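Cif-like 1 (Burkholderia cenocepacia, PDB 7JQY) probably hydrolyses epoxides as a Cif-like member of the alpha/beta hydrolase fold and assembles as an octamer. Local coordinates at residues Ala72-Arg77 against Gln297-Phe302; Ala20-Arg25 against His66-Leu71; Trp285-Asp288 against Phe293-Arg296; Tyr130-Ala133 against Glu139-Lys142. The protein carries 1 engineered substitution. All coordinates share one frame; numbering follows the deposited sequence.

Overall arrangement
From the N terminus, contact 2 closes first. It brings 20-25 back onto 66-71, across a loop that holds strands 26-32, 37-43 and 50-54. Contact 1 opens directly after it, at residue 72, and closes with 297-302 near the C terminus. Contacts 4 and 3 fall inside this long loop, one after the other. Contact 4 is a short closure between helix 124-135 and strand 140-146. Contact 3 joins helix 286-289 to helix 291-303. No two loops cross. Contacts 1 and 2 share helix 68-73, and contacts 1 and 3 share helix 291-303. Contact 4 meets contact 1 through Lys142 NZ and Phe301 O, 2.9 Å apart.

Contact 1: Ala72-Arg77 against Gln297-Phe302; sequences AEDGYR and QLLDFF
Asp74 and Leu299 are the closest backbone pair here, with CA atoms 8.5 Å apart, and Tyr76 and Phe302 follow at 9.9 Å. Helix 68-73 ends in a Schellman motif, in which Gly75 has positive phi and Tyr76 N reaches back to Leu71 O. The chain then turns towards strand 77-82, and Tyr76 points at helix 291-303. CG of Tyr76 is anti to its carbonyl carbon, and this torsion (chi1 -70°) sends the ring out to Phe302 and Leu299. Phe302 presents its edge to the Tyr76 face in a tilted T-shaped stack. The centroids are 5.7 Å apart and the planes meet at 65°. Phe302 CD2 lies above the Tyr76 plane, displaced towards the rim. The phenol end goes further, and Tyr76 OH comes to 3.1 Å from Phe302 CB. Leu299 comes in obliquely, on the same side of the Tyr76 ring as Phe302. Its CD2 touches Tyr76 CE2 at 3.9 Å, the two side chains running past each other in opposite directions. The same methyl meets Asp74 OD2 at 3.7 Å. That carboxylate is also salt-bridged to Arg303. Val51 of strand 50-54 packs on both aromatic side chains. The contact is therefore mainly aromatic and aliphatic, with the charge at the exposed Asp74. It holds the C-terminal helix against the end of helix 68-73 largely through dispersion and ring electrostatics.

Contact 2: Ala20-Arg25 against His66-Leu71; sequences AGFERR and HVMPAL
Phe22 meets Met68 and Pro69, and its ring makes the close contacts. The nearest CA atoms, those of Phe22 and Pro69, are 7.1 Å apart. The first interaction is Met-aromatic. Met68 SD lies 5.3 Å from the centroid of the Phe22 ring and 89° off the ring normal, so the sulfur sits at the edge. The thioether is bent at its last torsion (chi3 63°), and this folds the methyl round to the same ring corner. Met68 CE is 3.9 Å from Phe22 CZ and also near the ring plane. The second interaction is apolar packing. Pro69 CG comes to 4.0 Å from Phe22 CD2, and the two side chains cross at about a right angle. Phe22 reaches both partners because its CG is anti to the backbone N (chi1 -168°), which extends the ring towards helix 68-73. Phe26 stacks on the Phe22 ring, and Pro19 also packs on Pro69. Behind Met68 lie Leu53, Val78 and Ala80 of the sheet. Nearby, Glu23 makes backbone hydrogen bonds to a second subunit. No hydrogen bond joins the two segments. The N-terminal turn is thus held on the start of helix 68-73 by van der Waals and sulfur-aromatic forces.

Contact 3: Trp285-Asp288 against Phe293-Arg296; sequences WLPD and FLTR
Leu286 and Pro287 face Phe293 and Leu294 across the corner between two successive helices of the alpha/beta hydrolase fold. Short helix 286-289 is followed directly by helix 291-303, the last helix of the fold. The corner brings the CA atoms of Pro287 and Leu294 to 6.9 Å. Leu286 and Leu294 both start out towards the opposite segment. The Leu286 side chain crosses Phe293 at a slant, and its CD2 methyl touches Phe293 CD1 at 4.2 Å. Phe293 itself begins off to one side. With CG anti to the backbone N (chi1 169°), its ring swings back to meet that methyl. Pro287 offers the outer carbon of its ring to Leu294, and again the two side chains are slanted against each other. The contacts between the segments are between apolar side chains, and no hydrogen bond joins them. Strands of the sheet pack against the corner. Leu253 of strand 250-255 packs on Leu286, Phe293 and Leu294, and Ala279 of strand 274-279 packs on Leu286 and Phe293. Asp288, buried beside the corner, is salt-bridged to Arg65 and hydrogen-bonded to Tyr195 and Tyr211. Asn290 OD1 accepts a hydrogen bond from Phe293 N. Val67 packs on the CD2 methyl of Leu294. That same methyl, Leu294 CD2, is 4.0 Å from Pro287 CG and equally 4.0 Å from Pro287 CA.

Contact 4: Tyr130-Ala133 against Glu139-Lys142; sequences YAYA and EIVK
Tyr132 and Ala133 on helix 124-135 receive Ile140 at the start of strand 140-146, where the CA atoms of Ala133 and Ile140 are 5.8 Å apart. The first interaction is CH-pi. The Ile140 CD1 methyl stands over one face of the Tyr132 ring, 3.9 Å from its centroid and 25° off the normal. It is shifted towards the rim and lies nearest to Tyr132 CD1, at 3.6 Å. The Tyr132 ring is set up for this by its first torsion (chi1 -161°), with CG anti to the backbone N. Aliphatic packing continues along the same side chain. Ile140 CG1 rests 3.7 Å from Ala133 CA and 4.0 Å from Ala133 CB, so the small alanine lets the isoleucine lie close to the helix. The polar approach is looser. Glu139 OE1 comes near the plane of the Tyr132 ring at its edge, 4.0 Å from Tyr132 OH, with carboxylate and ring planes 81° apart. The carboxylate is held by other partners: a salt bridge from OE2 to Arg106 and a hydrogen bond from OE1 to His110. The contact lies within the beta-alpha-beta unit 117-122, 124-135, 140-146, whose helix follows a probable nucleophile elbow, where residue 123 is an engineered serine. Helix 98-111 packs on Tyr132 through Ala102, Ile105 and Arg106. Strand 117-122 supports Ile140 through Ile117 and Leu119.

Contact 1: Ala72-Arg77 against Gln297-Phe302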
loop_
_atom_site.group_PDB
_atom_site.type_symbol
_atom_site.label_atom_id
_atom_site.label_comp_id
_atom_site.label_asym_id
_atom_site.label_seq_id
_atom_site.Cartn_x
_atom_site.Cartn_y
_atom_site.Cartn_z
ATOM N N ALA B 72 10.711 40.375 19.038
ATOM C CA ALA B 72 12.039 40.352 19.626
ATOM C C ALA B 72 12.839 41.603 19.285
ATOM O O ALA B 72 13.743 41.976 20.042
ATOM C CB ALA B 72 12.784 39.102 19.162
ATOM N N GLU B 73 12.576 42.238 18.136
ATOM C CA GLU B 73 13.409 43.385 17.798
ATOM C C GLU B 73 13.019 44.580 18.691
ATOM O O GLU B 73 13.802 45.531 18.823
ATOM C CB GLU B 73 13.327 43.702 16.296
ATOM C CG GLU B 73 13.926 42.665 15.320
ATOM C CD GLU B 73 13.770 42.969 13.839
ATOM O OE1 GLU B 73 13.005 43.927 13.499
ATOM O OE2 GLU B 73 14.134 42.040 13.046
ATOM N N ASP B 74 11.817 44.545 19.299
ATOM C CA ASP B 74 11.345 45.569 20.227
ATOM C C ASP B 74 11.695 45.244 21.669
ATOM O O ASP B 74 11.090 45.812 22.590
ATOM C CB ASP B 74 9.826 45.736 20.144
ATOM C CG ASP B 74 9.409 46.998 19.422
ATOM O OD1 ASP B 74 10.184 47.460 18.559
ATOM O OD2 ASP B 74 8.321 47.535 19.735
ATOM N N GLY B 75 12.637 44.328 21.884
ATOM C CA GLY B 75 13.136 44.033 23.210
ATOM C C GLY B 75 12.378 42.977 23.980
ATOM O O GLY B 75 12.673 42.775 25.164
ATOM N N TYR B 76 11.423 42.290 23.355
ATOM C CA TYR B 76 10.693 41.236 24.042
ATOM C C TYR B 76 11.441 39.910 23.962
ATOM O O TYR B 76 12.141 39.615 22.986
ATOM C CB TYR B 76 9.289 41.087 23.454
ATOM C CG TYR B 76 8.393 42.260 23.781
ATOM C CD1 TYR B 76 7.948 42.475 25.080
ATOM C CD2 TYR B 76 8.015 43.168 22.796
ATOM C CE1 TYR B 76 7.133 43.559 25.387
ATOM C CE2 TYR B 76 7.201 44.253 23.092
ATOM C CZ TYR B 76 6.764 44.443 24.388
ATOM O OH TYR B 76 5.959 45.514 24.687
ATOM N N ARG B 77 11.303 39.115 25.019
ATOM C CA ARG B 77 11.866 37.768 25.064
ATOM C C ARG B 77 10.798 36.793 24.580
ATOM O O ARG B 77 9.912 36.396 25.343
ATOM C CB ARG B 77 12.346 37.439 26.474
ATOM C CG ARG B 77 13.188 36.165 26.585
ATOM C CD ARG B 77 13.546 35.909 28.042
ATOM N NE ARG B 77 14.195 34.621 28.251
ATOM C CZ ARG B 77 14.388 34.076 29.446
ATOM N NH1 ARG B 77 13.978 34.708 30.538
ATOM N NH2 ARG B 77 14.987 32.899 29.552
ATOM N N GLN B 297 -1.096 45.018 15.957
ATOM C CA GLN B 297 -2.039 44.959 17.055
ATOM C C GLN B 297 -1.344 44.552 18.347
ATOM O O GLN B 297 -1.584 45.153 19.399
ATOM C CB GLN B 297 -3.155 43.992 16.685
ATOM C CG GLN B 297 -4.129 44.612 15.688
ATOM C CD GLN B 297 -4.947 45.694 16.342
ATOM O OE1 GLN B 297 -5.085 45.712 17.565
ATOM N NE2 GLN B 297 -5.516 46.586 15.543
ATOM N N LEU B 298 -0.399 43.611 18.278
ATOM C CA LEU B 298 0.248 43.163 19.511
ATOM C C LEU B 298 1.177 44.228 20.091
ATOM O O LEU B 298 1.142 44.498 21.300
ATOM C CB LEU B 298 1.030 41.874 19.256
ATOM C CG LEU B 298 0.239 40.588 19.023
ATOM C CD1 LEU B 298 1.180 39.444 18.651
ATOM C CD2 LEU B 298 -0.575 40.216 20.253
ATOM N N LEU B 299 1.967 44.886 19.243
ATOM C CA LEU B 299 2.897 45.890 19.747
ATOM C C LEU B 299 2.156 47.076 20.357
ATOM O O LEU B 299 2.558 47.579 21.415
ATOM C CB LEU B 299 3.858 46.331 18.638
ATOM C CG LEU B 299 4.900 45.239 18.335
ATOM C CD1 LEU B 299 5.797 45.575 17.155
ATOM C CD2 LEU B 299 5.732 44.950 19.578
ATOM N N ASP B 300 1.060 47.519 19.721
ATOM C CA ASP B 300 0.257 48.602 20.287
ATOM C C ASP B 300 -0.337 48.207 21.626
ATOM O O ASP B 300 -0.344 48.999 22.574
ATOM C CB ASP B 300 -0.892 48.941 19.342
ATOM C CG ASP B 300 -0.539 49.996 18.351
ATOM O OD1 ASP B 300 0.364 50.798 18.664
ATOM O OD2 ASP B 300 -1.142 50.015 17.264
ATOM N N PHE B 301 -0.791 46.961 21.733
ATOM C CA PHE B 301 -1.382 46.463 22.964
ATOM C C PHE B 301 -0.349 46.342 24.077
ATOM O O PHE B 301 -0.675 46.561 25.248
ATOM C CB PHE B 301 -2.048 45.120 22.671
ATOM C CG PHE B 301 -2.721 44.502 23.847
ATOM C CD1 PHE B 301 -3.556 45.249 24.655
ATOM C CD2 PHE B 301 -2.554 43.158 24.120
ATOM C CE1 PHE B 301 -4.195 44.669 25.724
ATOM C CE2 PHE B 301 -3.188 42.572 25.192
ATOM C CZ PHE B 301 -4.008 43.329 25.995
ATOM N N PHE B 302 0.901 46.018 23.739
ATOM C CA PHE B 302 1.909 45.765 24.760
ATOM C C PHE B 302 2.604 47.030 25.262
ATOM O O PHE B 302 3.317 46.956 26.262
ATOM C CB PHE B 302 2.961 44.786 24.220
ATOM C CG PHE B 302 2.461 43.369 24.055
ATOM C CD1 PHE B 302 1.280 42.955 24.653
ATOM C CD2 PHE B 302 3.179 42.449 23.301
ATOM C CE1 PHE B 302 0.827 41.656 24.502
ATOM C CE2 PHE B 302 2.730 41.151 23.149
ATOM C CZ PHE B 302 1.552 40.756 23.749
#

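Contact 2: Ala20-Arg25 against His66-Leu71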
loop_
_atom_site.group_PDB
_atom_site.type_symbol
_atom_site.label_atom_id
_atom_site.label_comp_id
_atom_site.label_asym_id
_atom_site.label_seq_id
_atom_site.Cartn_x
_atom_site.Cartn_y
_atom_site.Cartn_z
ATOM N N ALA B 20 13.600 36.026 6.322
ATOM C CA ALA B 20 15.053 36.165 6.231
ATOM C C ALA B 20 15.664 36.513 7.583
ATOM O O ALA B 20 15.134 37.346 8.320
ATOM C CB ALA B 20 15.410 37.242 5.209
ATOM N N GLY B 21 16.767 35.842 7.927
ATOM C CA GLY B 21 17.468 36.109 9.164
ATOM C C GLY B 21 16.936 35.389 10.384
ATOM O O GLY B 21 17.538 35.504 11.460
ATOM N N PHE B 22 15.816 34.676 10.262
ATOM C CA PHE B 22 15.242 33.992 11.417
ATOM C C PHE B 22 16.223 32.994 12.031
ATOM O O PHE B 22 16.278 32.847 13.257
ATOM C CB PHE B 22 13.950 33.291 10.999
ATOM C CG PHE B 22 13.112 32.792 12.153
ATOM C CD1 PHE B 22 13.440 31.616 12.811
ATOM C CD2 PHE B 22 11.971 33.486 12.555
ATOM C CE1 PHE B 22 12.666 31.149 13.858
ATOM C CE2 PHE B 22 11.197 33.026 13.601
ATOM C CZ PHE B 22 11.545 31.860 14.258
ATOM N N GLU B 23 17.005 32.298 11.194
ATOM C CA GLU B 23 17.856 31.207 11.680
ATOM C C GLU B 23 18.915 31.682 12.663
ATOM O O GLU B 23 19.239 30.966 13.616
ATOM C CB GLU B 23 18.527 30.486 10.513
ATOM C CG GLU B 23 17.637 29.488 9.802
ATOM C CD GLU B 23 16.829 30.114 8.684
ATOM O OE1 GLU B 23 16.800 31.364 8.578
ATOM O OE2 GLU B 23 16.236 29.353 7.891
ATOM N N ARG B 24 19.467 32.871 12.448
ATOM C CA ARG B 24 20.548 33.380 13.275
ATOM C C ARG B 24 20.027 33.986 14.560
ATOM O O ARG B 24 20.808 34.237 15.481
ATOM C CB ARG B 24 21.357 34.428 12.498
ATOM C CG ARG B 24 22.108 33.824 11.362
ATOM C CD ARG B 24 23.398 33.232 11.886
ATOM N NE ARG B 24 23.742 31.964 11.246
ATOM C CZ ARG B 24 23.413 30.758 11.707
ATOM N NH1 ARG B 24 22.712 30.622 12.828
ATOM N NH2 ARG B 24 23.797 29.678 11.036
ATOM N N ARG B 25 18.722 34.222 14.642
ATOM C CA ARG B 25 18.156 34.871 15.826
ATOM C C ARG B 25 17.342 34.022 16.807
ATOM O O ARG B 25 17.115 34.454 17.938
ATOM C CB ARG B 25 17.330 36.092 15.408
ATOM C CG ARG B 25 18.151 37.224 14.812
ATOM C CD ARG B 25 17.269 38.406 14.440
ATOM N NE ARG B 25 16.471 38.869 15.570
ATOM C CZ ARG B 25 16.876 39.782 16.447
ATOM N NH1 ARG B 25 16.082 40.144 17.446
ATOM N NH2 ARG B 25 18.075 40.335 16.325
ATOM N N HIS B 66 6.277 34.734 11.458
ATOM C CA HIS B 66 6.290 36.107 10.981
ATOM C C HIS B 66 6.013 37.112 12.080
ATOM O O HIS B 66 6.100 38.317 11.827
ATOM C CB HIS B 66 5.248 36.305 9.871
ATOM C CG HIS B 66 5.510 35.488 8.646
ATOM N ND1 HIS B 66 6.649 35.640 7.884
ATOM C CD2 HIS B 66 4.785 34.508 8.053
ATOM C CE1 HIS B 66 6.611 34.790 6.872
ATOM N NE2 HIS B 66 5.490 34.095 6.951
ATOM N N VAL B 67 5.719 36.648 13.292
ATOM C CA VAL B 67 5.440 37.527 14.415
ATOM C C VAL B 67 6.627 37.625 15.369
ATOM O O VAL B 67 6.939 38.712 15.855
ATOM C CB VAL B 67 4.169 37.040 15.145
ATOM C CG1 VAL B 67 3.986 37.778 16.460
ATOM C CG2 VAL B 67 2.938 37.244 14.254
ATOM N N MET B 68 7.331 36.517 15.608
ATOM C CA MET B 68 8.423 36.523 16.586
ATOM C C MET B 68 9.562 37.486 16.265
ATOM O O MET B 68 10.144 38.035 17.220
ATOM C CB MET B 68 8.971 35.101 16.758
ATOM C CG MET B 68 7.904 34.100 17.121
ATOM S SD MET B 68 8.323 32.411 16.653
ATOM C CE MET B 68 9.768 32.132 17.675
ATOM N N PRO B 69 9.975 37.695 15.008
ATOM C CA PRO B 69 11.060 38.666 14.772
ATOM C C PRO B 69 10.723 40.073 15.240
ATOM O O PRO B 69 11.525 40.698 15.950
ATOM C CB PRO B 69 11.260 38.600 13.251
ATOM C CG PRO B 69 10.770 37.269 12.860
ATOM C CD PRO B 69 9.614 36.988 13.765
ATOM N N ALA B 70 9.552 40.593 14.852
ATOM C CA ALA B 70 9.179 41.954 15.230
ATOM C C ALA B 70 9.025 42.095 16.743
ATOM O O ALA B 70 9.363 43.139 17.309
ATOM C CB ALA B 70 7.895 42.366 14.510
ATOM N N LEU B 71 8.511 41.058 17.417
ATOM C CA LEU B 71 8.402 41.116 18.871
ATOM C C LEU B 71 9.775 41.185 19.520
ATOM O O LEU B 71 10.005 41.989 20.430
ATOM C CB LEU B 71 7.639 39.895 19.393
ATOM C CG LEU B 71 6.129 39.873 19.194
ATOM C CD1 LEU B 71 5.552 38.586 19.736
ATOM C CD2 LEU B 71 5.510 41.082 19.883
#

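Contact 3: Trp285-Asp288 against Phe293-Arg296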
loop_
_atom_site.group_PDB
_atom_site.type_symbol
_atom_site.label_atom_id
_atom_site.label_comp_id
_atom_site.label_asym_id
_atom_site.label_seq_id
_atom_site.Cartn_x
_atom_site.Cartn_y
_atom_site.Cartn_z
ATOM N N TRP B 285 -6.756 31.934 10.111
ATOM C CA TRP B 285 -5.367 31.724 10.546
ATOM C C TRP B 285 -4.626 33.057 10.577
ATOM O O TRP B 285 -3.817 33.358 9.700
ATOM C CB TRP B 285 -4.654 30.722 9.619
ATOM C CG TRP B 285 -5.490 29.530 9.246
ATOM C CD1 TRP B 285 -6.135 29.315 8.055
ATOM C CD2 TRP B 285 -5.758 28.381 10.062
ATOM N NE1 TRP B 285 -6.783 28.104 8.085
ATOM C CE2 TRP B 285 -6.569 27.511 9.304
ATOM C CE3 TRP B 285 -5.387 28.003 11.359
ATOM C CZ2 TRP B 285 -7.031 26.288 9.806
ATOM C CZ3 TRP B 285 -5.844 26.787 11.856
ATOM C CH2 TRP B 285 -6.663 25.946 11.079
ATOM N N LEU B 286 -4.866 33.832 11.631
ATOM C CA LEU B 286 -4.308 35.180 11.698
ATOM C C LEU B 286 -2.792 35.216 11.563
ATOM O O LEU B 286 -2.293 36.018 10.755
ATOM C CB LEU B 286 -4.778 35.873 12.984
ATOM C CG LEU B 286 -5.636 37.118 12.741
ATOM C CD1 LEU B 286 -5.959 37.798 14.063
ATOM C CD2 LEU B 286 -4.945 38.087 11.784
ATOM N N PRO B 287 -2.006 34.413 12.300
ATOM C CA PRO B 287 -0.542 34.479 12.123
ATOM C C PRO B 287 -0.074 34.085 10.731
ATOM O O PRO B 287 0.957 34.592 10.274
ATOM C CB PRO B 287 -0.012 33.516 13.197
ATOM C CG PRO B 287 -1.101 33.427 14.206
ATOM C CD PRO B 287 -2.376 33.512 13.408
ATOM N N ASP B 288 -0.770 33.172 10.049
ATOM C CA ASP B 288 -0.378 32.814 8.686
ATOM C C ASP B 288 -0.844 33.845 7.669
ATOM O O ASP B 288 -0.112 34.163 6.723
ATOM C CB ASP B 288 -0.940 31.442 8.304
ATOM C CG ASP B 288 -0.316 30.313 9.094
ATOM O OD1 ASP B 288 0.863 29.973 8.828
ATOM O OD2 ASP B 288 -1.007 29.769 9.980
ATOM N N PHE B 293 -0.989 42.812 10.256
ATOM C CA PHE B 293 -2.040 43.323 11.133
ATOM C C PHE B 293 -1.827 42.865 12.569
ATOM O O PHE B 293 -1.963 43.652 13.514
ATOM C CB PHE B 293 -3.399 42.845 10.628
ATOM C CG PHE B 293 -4.529 43.099 11.586
ATOM C CD1 PHE B 293 -4.855 42.173 12.568
ATOM C CD2 PHE B 293 -5.292 44.257 11.481
ATOM C CE1 PHE B 293 -5.901 42.411 13.448
ATOM C CE2 PHE B 293 -6.342 44.497 12.353
ATOM C CZ PHE B 293 -6.649 43.577 13.333
ATOM N N LEU B 294 -1.487 41.588 12.746
ATOM C CA LEU B 294 -1.336 41.029 14.080
ATOM C C LEU B 294 -0.155 41.648 14.793
ATOM O O LEU B 294 -0.242 42.003 15.977
ATOM C CB LEU B 294 -1.152 39.520 13.978
ATOM C CG LEU B 294 -0.838 38.786 15.269
ATOM C CD1 LEU B 294 -1.938 39.081 16.262
ATOM C CD2 LEU B 294 -0.728 37.295 14.984
ATOM N N THR B 295 0.965 41.771 14.088
ATOM C CA THR B 295 2.143 42.336 14.715
ATOM C C THR B 295 1.843 43.752 15.153
ATOM O O THR B 295 2.255 44.177 16.243
ATOM C CB THR B 295 3.347 42.275 13.770
ATOM O OG1 THR B 295 3.815 40.925 13.729
ATOM C CG2 THR B 295 4.488 43.153 14.256
ATOM N N ARG B 296 1.112 44.493 14.326
ATOM C CA ARG B 296 0.763 45.872 14.652
ATOM C C ARG B 296 -0.152 45.950 15.874
ATOM O O ARG B 296 -0.003 46.832 16.719
ATOM C CB ARG B 296 0.099 46.555 13.454
ATOM C CG ARG B 296 -0.294 48.001 13.707
ATOM C CD ARG B 296 0.906 48.831 14.133
ATOM N NE ARG B 296 0.536 50.207 14.449
ATOM C CZ ARG B 296 1.387 51.128 14.889
ATOM N NH1 ARG B 296 2.665 50.820 15.068
ATOM N NH2 ARG B 296 0.962 52.355 15.152
#

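Contact 4: Tyr130-Ala133 against Glu139-Lys142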
loop_
_atom_site.group_PDB
_atom_site.type_symbol
_atom_site.label_atom_id
_atom_site.label_comp_id
_atom_site.label_asym_id
_atom_site.label_seq_id
_atom_site.Cartn_x
_atom_site.Cartn_y
_atom_site.Cartn_z
ATOM N N TYR B 130 -6.098 31.191 28.262
ATOM C CA TYR B 130 -7.138 31.660 29.170
ATOM C C TYR B 130 -7.056 30.945 30.512
ATOM O O TYR B 130 -7.133 31.582 31.570
ATOM C CB TYR B 130 -8.525 31.463 28.551
ATOM C CG TYR B 130 -9.629 31.672 29.564
ATOM C CD1 TYR B 130 -9.923 32.942 30.045
ATOM C CD2 TYR B 130 -10.356 30.597 30.064
ATOM C CE1 TYR B 130 -10.925 33.140 30.984
ATOM C CE2 TYR B 130 -11.350 30.782 31.001
ATOM C CZ TYR B 130 -11.631 32.055 31.458
ATOM O OH TYR B 130 -12.621 32.239 32.394
ATOM N N ALA B 131 -6.890 29.619 30.486
ATOM C CA ALA B 131 -6.762 28.854 31.724
ATOM C C ALA B 131 -5.534 29.277 32.514
ATOM O O ALA B 131 -5.544 29.224 33.746
ATOM C CB ALA B 131 -6.709 27.357 31.420
ATOM N N TYR B 132 -4.481 29.713 31.826
ATOM C CA TYR B 132 -3.325 30.272 32.517
ATOM C C TYR B 132 -3.715 31.535 33.272
ATOM O O TYR B 132 -3.435 31.667 34.470
ATOM C CB TYR B 132 -2.215 30.566 31.500
ATOM C CG TYR B 132 -0.805 30.730 32.058
ATOM C CD1 TYR B 132 -0.570 31.344 33.291
ATOM C CD2 TYR B 132 0.295 30.285 31.333
ATOM C CE1 TYR B 132 0.718 31.495 33.787
ATOM C CE2 TYR B 132 1.582 30.433 31.819
ATOM C CZ TYR B 132 1.787 31.035 33.043
ATOM O OH TYR B 132 3.073 31.182 33.509
ATOM N N ALA B 133 -4.404 32.462 32.594
ATOM C CA ALA B 133 -4.796 33.711 33.237
ATOM C C ALA B 133 -5.827 33.484 34.332
ATOM O O ALA B 133 -5.821 34.196 35.341
ATOM C CB ALA B 133 -5.336 34.692 32.198
ATOM N N GLU B 139 0.090 36.685 37.431
ATOM C CA GLU B 139 1.251 36.356 36.616
ATOM C C GLU B 139 1.086 36.701 35.139
ATOM O O GLU B 139 2.072 36.640 34.397
ATOM C CB GLU B 139 1.584 34.864 36.760
ATOM C CG GLU B 139 1.911 34.471 38.189
ATOM C CD GLU B 139 2.246 33.002 38.347
ATOM O OE1 GLU B 139 2.690 32.378 37.357
ATOM O OE2 GLU B 139 2.072 32.475 39.473
ATOM N N ILE B 140 -0.107 37.078 34.693
ATOM C CA ILE B 140 -0.348 37.447 33.301
ATOM C C ILE B 140 -0.500 38.960 33.245
ATOM O O ILE B 140 -1.504 39.510 33.711
ATOM C CB ILE B 140 -1.590 36.748 32.729
ATOM C CG1 ILE B 140 -1.432 35.227 32.769
ATOM C CG2 ILE B 140 -1.883 37.233 31.315
ATOM C CD1 ILE B 140 -0.144 34.722 32.141
ATOM N N VAL B 141 0.495 39.635 32.668
ATOM C CA VAL B 141 0.434 41.088 32.522
ATOM C C VAL B 141 -0.667 41.476 31.543
ATOM O O VAL B 141 -1.562 42.267 31.862
ATOM C CB VAL B 141 1.800 41.637 32.078
ATOM C CG1 VAL B 141 1.768 43.150 31.982
ATOM C CG2 VAL B 141 2.874 41.189 33.028
ATOM N N LYS B 142 -0.614 40.921 30.334
ATOM C CA LYS B 142 -1.608 41.166 29.298
ATOM C C LYS B 142 -1.854 39.863 28.550
ATOM O O LYS B 142 -0.974 38.999 28.469
ATOM C CB LYS B 142 -1.163 42.264 28.322
ATOM C CG LYS B 142 -1.196 43.667 28.903
ATOM C CD LYS B 142 -0.553 44.667 27.961
ATOM C CE LYS B 142 -0.519 46.053 28.577
ATOM N NZ LYS B 142 0.418 46.960 27.854
#